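Local coordinates for pre-crRNA processing endonuclease (Streptococcus pyogenes serotype M1, PDB 3VZH), which is an endoribonuclease of the Cas5d family that probably processes precursor CRISPR RNA in an adaptive defence against viruses and other mobile elements, at residues Q16-A24 and R31-A41; N66-V75 and S87-V96. All blocks are in the same frame, centred on the assembly; numbering follows the deposited sequence.

Contact 1: Q16-A24 and R31-A41; sequences QRALFTNPA and RSSYSVPTRQA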
loop_
_atom_site.group_PDB
_atom_site.type_symbol
_atom_site.label_atom_id
_atom_site.label_comp_id
_atom_site.label_asym_id
_atom_site.label_seq_id
_atom_site.Cartn_x
_atom_site.Cartn_y
_atom_site.Cartn_z
ATOM N N GLN A 16 10.829 -0.148 11.793
ATOM C CA GLN A 16 10.701 0.001 13.235
ATOM C C GLN A 16 9.491 0.859 13.662
ATOM O O GLN A 16 8.928 0.653 14.760
ATOM C CB GLN A 16 12.007 0.662 13.781
ATOM C CG GLN A 16 13.178 -0.339 13.858
ATOM C CD GLN A 16 12.761 -1.644 14.520
ATOM O OE1 GLN A 16 12.723 -2.702 13.873
ATOM N NE2 GLN A 16 12.426 -1.577 15.805
ATOM N N ARG A 17 9.158 1.869 12.842
ATOM C CA ARG A 17 8.042 2.764 13.114
ATOM C C ARG A 17 7.227 3.010 11.840
ATOM O O ARG A 17 7.787 2.997 10.720
ATOM C CB ARG A 17 8.592 4.114 13.563
ATOM C CG ARG A 17 9.326 4.025 14.919
ATOM C CD ARG A 17 8.345 3.657 16.035
ATOM N NE ARG A 17 8.886 3.877 17.380
ATOM C CZ ARG A 17 9.459 2.945 18.120
ATOM N NH1 ARG A 17 9.618 1.703 17.647
ATOM N NH2 ARG A 17 9.899 3.278 19.352
ATOM N N ALA A 18 5.930 3.236 12.022
ATOM C CA ALA A 18 5.015 3.600 10.927
ATOM C C ALA A 18 4.019 4.608 11.483
ATOM O O ALA A 18 3.720 4.604 12.703
ATOM C CB ALA A 18 4.272 2.368 10.352
ATOM N N LEU A 19 3.547 5.481 10.606
ATOM C CA LEU A 19 2.543 6.481 10.986
ATOM C C LEU A 19 1.603 6.627 9.816
ATOM O O LEU A 19 1.883 7.410 8.880
ATOM C CB LEU A 19 3.165 7.845 11.317
ATOM C CG LEU A 19 2.213 8.980 11.720
ATOM C CD1 LEU A 19 1.452 8.523 12.955
ATOM C CD2 LEU A 19 2.921 10.324 12.013
ATOM N N PHE A 20 0.441 5.989 9.906
ATOM C CA PHE A 20 -0.549 6.066 8.787
ATOM C C PHE A 20 -1.644 7.022 9.190
ATOM O O PHE A 20 -2.417 6.737 10.078
ATOM C CB PHE A 20 -1.092 4.638 8.584
ATOM C CG PHE A 20 -0.021 3.693 8.157
ATOM C CD1 PHE A 20 0.758 3.983 7.030
ATOM C CD2 PHE A 20 0.226 2.503 8.837
ATOM C CE1 PHE A 20 1.762 3.166 6.616
ATOM C CE2 PHE A 20 1.250 1.663 8.378
ATOM C CZ PHE A 20 1.988 1.995 7.268
ATOM N N THR A 21 -1.724 8.202 8.591
ATOM C CA THR A 21 -2.722 9.125 9.134
ATOM C C THR A 21 -3.931 9.284 8.170
ATOM O O THR A 21 -3.972 8.709 7.044
ATOM C CB THR A 21 -2.077 10.487 9.395
ATOM O OG1 THR A 21 -1.468 10.899 8.170
ATOM C CG2 THR A 21 -0.991 10.305 10.442
ATOM N N ASN A 22 -4.865 10.125 8.609
ATOM C CA ASN A 22 -6.033 10.486 7.851
ATOM C C ASN A 22 -5.815 11.928 7.408
ATOM O O ASN A 22 -5.891 12.806 8.246
ATOM C CB ASN A 22 -7.278 10.408 8.749
ATOM C CG ASN A 22 -8.497 11.085 8.129
ATOM O OD1 ASN A 22 -8.507 11.429 6.941
ATOM N ND2 ASN A 22 -9.517 11.297 8.936
ATOM N N PRO A 23 -5.462 12.158 6.119
ATOM C CA PRO A 23 -5.300 13.543 5.685
ATOM C C PRO A 23 -6.671 14.241 5.564
ATOM O O PRO A 23 -7.365 14.076 4.561
ATOM C CB PRO A 23 -4.558 13.421 4.330
ATOM C CG PRO A 23 -4.101 11.998 4.235
ATOM C CD PRO A 23 -5.081 11.205 5.061
ATOM N N ALA A 24 -7.045 14.978 6.619
ATOM C CA ALA A 24 -8.280 15.779 6.707
ATOM C C ALA A 24 -8.439 16.327 8.125
ATOM O O ALA A 24 -8.623 15.555 9.076
ATOM C CB ALA A 24 -9.506 14.953 6.322
ATOM N N ARG A 31 -0.940 13.673 16.075
ATOM C CA ARG A 31 -1.230 12.706 15.024
ATOM C C ARG A 31 -1.127 11.317 15.642
ATOM O O ARG A 31 -0.146 10.996 16.330
ATOM C CB ARG A 31 -0.210 12.749 13.880
ATOM C CG ARG A 31 0.571 14.025 13.596
ATOM C CD ARG A 31 1.802 13.630 12.772
ATOM N NE ARG A 31 2.396 14.718 11.994
ATOM C CZ ARG A 31 2.951 14.572 10.785
ATOM N NH1 ARG A 31 2.980 13.383 10.185
ATOM N NH2 ARG A 31 3.465 15.629 10.160
ATOM N N SER A 32 -2.122 10.477 15.419
ATOM C CA SER A 32 -1.985 9.109 15.865
ATOM C C SER A 32 -2.073 8.238 14.622
ATOM O O SER A 32 -2.678 8.615 13.646
ATOM C CB SER A 32 -3.063 8.750 16.895
ATOM O OG SER A 32 -4.367 8.857 16.346
ATOM N N SER A 33 -1.408 7.101 14.635
ATOM C CA SER A 33 -1.543 6.230 13.494
ATOM C C SER A 33 -2.881 5.446 13.528
ATOM O O SER A 33 -3.354 5.108 14.588
ATOM C CB SER A 33 -0.332 5.268 13.487
ATOM O OG SER A 33 -0.314 4.576 12.297
ATOM N N TYR A 34 -3.451 5.142 12.355
ATOM C CA TYR A 34 -4.376 4.016 12.204
ATOM C C TYR A 34 -3.627 2.818 12.617
ATOM O O TYR A 34 -2.374 2.823 12.636
ATOM C CB TYR A 34 -4.712 3.848 10.713
ATOM C CG TYR A 34 -5.754 4.840 10.191
ATOM C CD1 TYR A 34 -7.054 4.868 10.742
ATOM C CD2 TYR A 34 -5.452 5.694 9.117
ATOM C CE1 TYR A 34 -8.044 5.782 10.259
ATOM C CE2 TYR A 34 -6.437 6.613 8.623
ATOM C CZ TYR A 34 -7.718 6.621 9.175
ATOM O OH TYR A 34 -8.696 7.475 8.656
ATOM N N SER A 35 -4.367 1.750 12.905
ATOM C CA SER A 35 -3.716 0.549 13.353
ATOM C C SER A 35 -3.081 -0.252 12.248
ATOM O O SER A 35 -2.353 -1.208 12.533
ATOM C CB SER A 35 -4.793 -0.378 14.006
ATOM O OG SER A 35 -5.454 0.279 15.073
ATOM N N VAL A 36 -3.442 0.036 10.999
ATOM C CA VAL A 36 -2.891 -0.705 9.871
ATOM C C VAL A 36 -2.698 0.319 8.726
ATOM O O VAL A 36 -3.194 1.441 8.793
ATOM C CB VAL A 36 -3.817 -1.877 9.418
ATOM C CG1 VAL A 36 -4.055 -2.884 10.564
ATOM C CG2 VAL A 36 -5.145 -1.331 8.983
ATOM N N PRO A 37 -1.978 -0.072 7.649
ATOM C CA PRO A 37 -1.810 0.931 6.573
ATOM C C PRO A 37 -3.098 1.336 5.837
ATOM O O PRO A 37 -4.060 0.572 5.805
ATOM C CB PRO A 37 -0.799 0.293 5.606
ATOM C CG PRO A 37 -0.369 -1.031 6.237
ATOM C CD PRO A 37 -1.369 -1.375 7.321
ATOM N N THR A 38 -3.174 2.572 5.355
ATOM C CA THR A 38 -4.245 2.943 4.418
ATOM C C THR A 38 -3.832 2.483 2.975
ATOM O O THR A 38 -2.592 2.281 2.672
ATOM C CB THR A 38 -4.449 4.460 4.395
ATOM O OG1 THR A 38 -3.199 5.040 4.053
ATOM C CG2 THR A 38 -4.951 4.963 5.781
ATOM N N ARG A 39 -4.814 2.320 2.079
ATOM C CA ARG A 39 -4.509 2.008 0.686
ATOM C C ARG A 39 -3.582 3.060 0.103
ATOM O O ARG A 39 -2.578 2.740 -0.598
ATOM C CB ARG A 39 -5.733 1.839 -0.178
ATOM C CG ARG A 39 -5.352 0.964 -1.383
ATOM C CD ARG A 39 -6.095 1.312 -2.649
ATOM N NE ARG A 39 -6.217 0.108 -3.435
ATOM C CZ ARG A 39 -6.943 0.011 -4.525
ATOM N NH1 ARG A 39 -7.579 1.087 -4.980
ATOM N NH2 ARG A 39 -7.023 -1.159 -5.146
ATOM N N GLN A 40 -3.921 4.308 0.408
ATOM C CA GLN A 40 -3.033 5.455 -0.015
ATOM C C GLN A 40 -1.542 5.269 0.389
ATOM O O GLN A 40 -0.647 5.455 -0.439
ATOM C CB GLN A 40 -3.528 6.809 0.450
ATOM C CG GLN A 40 -2.882 8.015 -0.293
ATOM C CD GLN A 40 -3.464 8.209 -1.715
ATOM O OE1 GLN A 40 -4.367 9.051 -1.943
ATOM N NE2 GLN A 40 -2.933 7.445 -2.697
ATOM N N ALA A 41 -1.240 4.898 1.635
ATOM C CA ALA A 41 0.133 4.778 2.047
ATOM C C ALA A 41 0.743 3.602 1.280
ATOM O O ALA A 41 1.944 3.656 0.917
ATOM C CB ALA A 41 0.217 4.425 3.516
HETATM O O HOH W 1 -2.750 7.541 4.894
#

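Contact 2: N66-V75 and S87-V96; sequences NQIQTELQGV and SYVSYLSDVV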
loop_
_atom_site.group_PDB
_atom_site.type_symbol
_atom_site.label_atom_id
_atom_site.label_comp_id
_atom_site.label_asym_id
_atom_site.label_seq_id
_atom_site.Cartn_x
_atom_site.Cartn_y
_atom_site.Cartn_z
ATOM N N ASN A 66 2.638 -8.726 11.837
ATOM C CA ASN A 66 3.075 -8.583 13.255
ATOM C C ASN A 66 1.954 -8.088 14.162
ATOM O O ASN A 66 1.160 -7.201 13.730
ATOM C CB ASN A 66 4.268 -7.606 13.427
ATOM C CG ASN A 66 5.589 -8.217 12.993
ATOM O OD1 ASN A 66 5.618 -9.379 12.565
ATOM N ND2 ASN A 66 6.705 -7.415 13.060
ATOM N N GLN A 67 1.982 -8.585 15.408
ATOM C CA GLN A 67 1.261 -7.938 16.522
ATOM C C GLN A 67 1.244 -6.389 16.357
ATOM O O GLN A 67 2.277 -5.714 16.183
ATOM C CB GLN A 67 1.880 -8.349 17.846
ATOM C CG GLN A 67 1.221 -7.671 19.034
ATOM C CD GLN A 67 1.784 -8.209 20.326
ATOM O OE1 GLN A 67 2.606 -9.134 20.353
ATOM N NE2 GLN A 67 1.313 -7.684 21.376
ATOM N N ILE A 68 0.076 -5.796 16.541
ATOM C CA ILE A 68 -0.071 -4.340 16.490
ATOM C C ILE A 68 0.345 -3.747 17.844
ATOM O O ILE A 68 -0.231 -4.132 18.859
ATOM C CB ILE A 68 -1.518 -3.962 16.166
ATOM C CG1 ILE A 68 -1.884 -4.353 14.690
ATOM C CG2 ILE A 68 -1.814 -2.455 16.375
ATOM C CD1 ILE A 68 -3.379 -4.377 14.484
ATOM N N GLN A 69 1.375 -2.891 17.834
ATOM C CA GLN A 69 1.958 -2.317 19.060
ATOM C C GLN A 69 2.184 -0.866 18.717
ATOM O O GLN A 69 2.374 -0.559 17.548
ATOM C CB GLN A 69 3.341 -2.971 19.284
ATOM C CG GLN A 69 3.307 -4.467 19.606
ATOM C CD GLN A 69 4.669 -4.981 20.059
ATOM O OE1 GLN A 69 4.927 -5.050 21.246
ATOM N NE2 GLN A 69 5.538 -5.322 19.121
ATOM N N THR A 70 2.100 0.013 19.703
ATOM C CA THR A 70 2.296 1.419 19.452
ATOM C C THR A 70 3.323 1.983 20.433
ATOM O O THR A 70 3.605 1.374 21.483
ATOM C CB THR A 70 0.968 2.217 19.590
ATOM O OG1 THR A 70 0.553 2.254 20.953
ATOM C CG2 THR A 70 -0.192 1.582 18.698
ATOM N N GLU A 71 3.838 3.169 20.070
ATOM C CA GLU A 71 4.797 3.875 20.863
ATOM C C GLU A 71 4.476 5.323 20.757
ATOM O O GLU A 71 4.096 5.818 19.703
ATOM C CB GLU A 71 6.209 3.655 20.337
ATOM C CG GLU A 71 6.677 2.236 20.570
ATOM C CD GLU A 71 7.188 2.008 21.996
ATOM O OE1 GLU A 71 7.480 0.856 22.335
ATOM O OE2 GLU A 71 7.323 2.961 22.782
ATOM N N LEU A 72 4.672 6.001 21.877
ATOM C CA LEU A 72 4.266 7.381 22.006
ATOM C C LEU A 72 5.486 8.241 21.907
ATOM O O LEU A 72 6.542 7.891 22.463
ATOM C CB LEU A 72 3.601 7.540 23.384
ATOM C CG LEU A 72 2.725 8.736 23.794
ATOM C CD1 LEU A 72 1.798 9.173 22.658
ATOM C CD2 LEU A 72 1.924 8.380 25.076
ATOM N N GLN A 73 5.376 9.386 21.237
ATOM C CA GLN A 73 6.491 10.311 21.233
ATOM C C GLN A 73 5.991 11.739 21.625
ATOM O O GLN A 73 5.078 12.275 20.969
ATOM C CB GLN A 73 7.196 10.345 19.855
ATOM C CG GLN A 73 8.307 11.442 19.828
ATOM C CD GLN A 73 9.068 11.391 18.542
ATOM O OE1 GLN A 73 8.650 11.985 17.543
ATOM N NE2 GLN A 73 10.155 10.629 18.522
ATOM N N GLY A 74 6.535 12.327 22.686
ATOM C CA GLY A 74 6.124 13.666 23.107
ATOM C C GLY A 74 7.043 14.652 22.387
ATOM O O GLY A 74 8.251 14.403 22.300
ATOM N N VAL A 75 6.486 15.744 21.841
ATOM C CA VAL A 75 7.272 16.749 21.111
ATOM C C VAL A 75 6.949 18.095 21.775
ATOM O O VAL A 75 5.766 18.427 21.981
ATOM C CB VAL A 75 7.001 16.731 19.552
ATOM C CG1 VAL A 75 7.153 15.318 18.948
ATOM C CG2 VAL A 75 5.617 17.264 19.207
ATOM N N SER A 87 1.163 17.909 21.001
ATOM C CA SER A 87 2.503 17.543 21.368
ATOM C C SER A 87 2.726 16.027 21.580
ATOM O O SER A 87 3.697 15.658 22.227
ATOM C CB SER A 87 3.019 18.358 22.564
ATOM O OG SER A 87 2.008 18.665 23.540
ATOM N N TYR A 88 1.841 15.160 21.081
ATOM C CA TYR A 88 2.107 13.716 21.112
ATOM C C TYR A 88 1.918 13.174 19.716
ATOM O O TYR A 88 1.027 13.631 18.974
ATOM C CB TYR A 88 1.128 12.982 22.042
ATOM C CG TYR A 88 1.160 13.421 23.483
ATOM C CD1 TYR A 88 2.178 12.981 24.354
ATOM C CD2 TYR A 88 0.146 14.271 23.996
ATOM C CE1 TYR A 88 2.202 13.394 25.694
ATOM C CE2 TYR A 88 0.145 14.672 25.324
ATOM C CZ TYR A 88 1.173 14.243 26.175
ATOM O OH TYR A 88 1.141 14.667 27.491
ATOM N N VAL A 89 2.703 12.164 19.351
ATOM C CA VAL A 89 2.486 11.495 18.111
ATOM C C VAL A 89 2.497 10.051 18.519
ATOM O O VAL A 89 3.420 9.669 19.262
ATOM C CB VAL A 89 3.638 11.743 17.076
ATOM C CG1 VAL A 89 3.370 10.949 15.796
ATOM C CG2 VAL A 89 3.752 13.248 16.760
ATOM N N SER A 90 1.487 9.266 18.093
ATOM C CA SER A 90 1.456 7.813 18.430
ATOM C C SER A 90 1.788 7.000 17.181
ATOM O O SER A 90 1.027 7.024 16.183
ATOM C CB SER A 90 0.066 7.371 19.053
ATOM O OG SER A 90 0.014 5.889 19.248
ATOM N N TYR A 91 2.897 6.270 17.222
ATOM C CA TYR A 91 3.346 5.434 16.097
ATOM C C TYR A 91 3.025 3.955 16.255
ATOM O O TYR A 91 2.992 3.481 17.334
ATOM C CB TYR A 91 4.901 5.511 16.012
ATOM C CG TYR A 91 5.403 6.858 15.608
ATOM C CD1 TYR A 91 5.566 7.173 14.237
ATOM C CD2 TYR A 91 5.765 7.824 16.588
ATOM C CE1 TYR A 91 6.029 8.438 13.855
ATOM C CE2 TYR A 91 6.226 9.112 16.202
ATOM C CZ TYR A 91 6.373 9.401 14.838
ATOM O OH TYR A 91 6.839 10.641 14.411
ATOM N N LEU A 92 2.846 3.236 15.148
ATOM C CA LEU A 92 2.976 1.772 15.222
ATOM C C LEU A 92 4.422 1.456 15.382
ATOM O O LEU A 92 5.311 2.144 14.812
ATOM C CB LEU A 92 2.434 1.213 13.884
ATOM C CG LEU A 92 0.909 1.339 13.736
ATOM C CD1 LEU A 92 0.562 1.027 12.248
ATOM C CD2 LEU A 92 0.298 0.248 14.676
ATOM N N SER A 93 4.698 0.291 15.981
ATOM C CA SER A 93 6.040 -0.127 16.194
ATOM C C SER A 93 6.280 -1.528 15.622
ATOM O O SER A 93 5.381 -2.337 15.625
ATOM C CB SER A 93 6.231 -0.202 17.727
ATOM O OG SER A 93 7.537 -0.563 17.966
ATOM N N ASP A 94 7.482 -1.782 15.098
ATOM C CA ASP A 94 7.904 -3.134 14.655
ATOM C C ASP A 94 6.886 -3.826 13.688
ATOM O O ASP A 94 6.220 -4.796 14.005
ATOM C CB ASP A 94 8.217 -3.993 15.879
ATOM C CG ASP A 94 8.952 -5.234 15.519
ATOM O OD1 ASP A 94 9.286 -5.387 14.350
ATOM O OD2 ASP A 94 9.098 -6.158 16.336
ATOM N N VAL A 95 6.706 -3.229 12.515
ATOM C CA VAL A 95 5.655 -3.586 11.533
ATOM C C VAL A 95 6.284 -4.407 10.427
ATOM O O VAL A 95 7.486 -4.160 10.053
ATOM C CB VAL A 95 4.922 -2.338 10.978
ATOM C CG1 VAL A 95 4.235 -1.580 12.159
ATOM C CG2 VAL A 95 5.868 -1.406 10.159
ATOM N N VAL A 96 5.523 -5.441 9.957
ATOM C CA VAL A 96 5.860 -6.204 8.730
ATOM C C VAL A 96 4.572 -6.305 7.918
ATOM O O VAL A 96 3.538 -6.643 8.437
ATOM C CB VAL A 96 6.334 -7.628 9.069
ATOM C CG1 VAL A 96 6.392 -8.413 7.768
ATOM C CG2 VAL A 96 7.707 -7.685 9.783
HETATM O O HOH W 2 2.870 -5.717 10.950
HETATM O O HOH W 3 2.779 -3.189 15.173
HETATM O O HOH W 4 5.065 -5.894 16.393
HETATM O O HOH W 5 8.698 -5.522 18.990
HETATM O O HOH W 6 0.779 4.845 21.894
HETATM O O HOH W 7 7.213 -1.287 20.632
#

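Contact 1: Q16-A24 and R31-A41
Phe-20 is wedged against Pro-37 and Ala-41, and this is where Q16-A24 and R31-A41 pack most tightly. The CA of Pro-37 sits over one face of the phenylalanine ring, 3.6 Å from its centroid and 18° off the normal, a CH-pi contact displaced toward the rim. The CB of Pro-37 reaches on to CZ of Phe-20, the two side chains lying alongside and pointing the same way, while CB of Ala-41 comes obliquely to CD1 of the ring at 3.6 Å.

Behind the ring the backbone is gripped twice. Phe-20 N gives an almost straight bond (174°) to Ser-33 OG, 2.9 Å away, and Phe-20 O accepts from Tyr-34 N at 3.0 Å. Ser-33 OG, swung to the far side of CB from its own N (chi1 -170°), donates to Tyr-34 O, in the carbonyl plane and on a lone pair. The hydroxyl thus accepts from one segment while its own donation within the other holds its rotation.

These segments flank residues 25-30, which are not modelled, and lead into helix 39-49 in a protein of the Cas5 family, a branch of the RAMP proteins built on RRM-like folds. Thr-38 is the N-cap of that helix: its OG1 accepts from Ala-41 N and also meets a water, 2.7 Å away, that donates to Thr-21 O.

Packing thins toward the solvent side, near the break. The edge of the Tyr-34 ring faces Thr-21 O, and its OH, bonded to Phe-174 N of strand 173-178, lies 3.3 Å from Asn-22 CB. On the exposed margin the poorly ordered Arg-31 crosses Leu-19 at about a right angle; CD2 of the leucine touches the guanidinium at its edge, whereas CD1 turns inward to Ser-33, 3.7 Å from its CB.

Contact 2: N66-V75 and S87-V96
Ser-87 opens the pairing through its backbone O, which accepts from Val-75 N at 2.8 Å. At Tyr-88 the CB meets CD1 of Leu-72 at 3.9 Å, the two side chains sharing one sheet face. Val-89 exchanges both backbone hydrogen bonds with Gln-73. Ser-90 OG reaches Thr-70 OG1 through a bridging water.

Tyr-91 forms the next hydrogen-bonded pair, with Glu-71, and meets CB of Gln-73 at its ring edge, the amide and ring planes 76° apart; its OH bonds to Glu-143. Strands 70-74 and 88-93 form an antiparallel hairpin in a three-stranded sheet, with 88-93 in the middle and 70-74 at an edge. Leu-92 bends CD2 back to CG2 of Ile-68, 3.8 Å away.

Ser-93 N donates to Gln-69 O. CB of Ser-93 lies beside CG of Glu-71, whose chain bends at chi2 (-81°); a water links Ser-93 OG to Glu-71 OE1. Asp-94 marks the bend between strands 88-93 and 95-105. There Asn-66 ND2 gives a nearly straight bond (171°) to Asp-94 O at 2.8 Å; the acceptor lies in the amide plane of Asn-66, but ND2 stands well above the carbonyl plane of Asp-94. Val-96 CG2 packs 3.4 Å from the same ND2, and a water accepts from both Asn-66 N and Val-96 N.

Overall arrangement
Strands 17-18 and 88-93 are neighbours in the three-stranded sheet, so the two contacts meet there, their centres about 10 Å apart. Gln-16 O and Asp-94 N, and Ser-33 N and Ser-90 O, probably hydrogen-bond between them. Contact 1 lies deeper in the fold, its centre about 11 Å from the chain centre against about 19 Å for contact 2. That difference shows in the chemistry: a buried aromatic ring and serine and threonine hydroxyls join loops and a helix start in contact 1, while contact 2 depends on repeated backbone pairing and bridging waters, with many exposed side chains. Leu-92 belongs to both settings, touching Phe-20 as well as Ile-68.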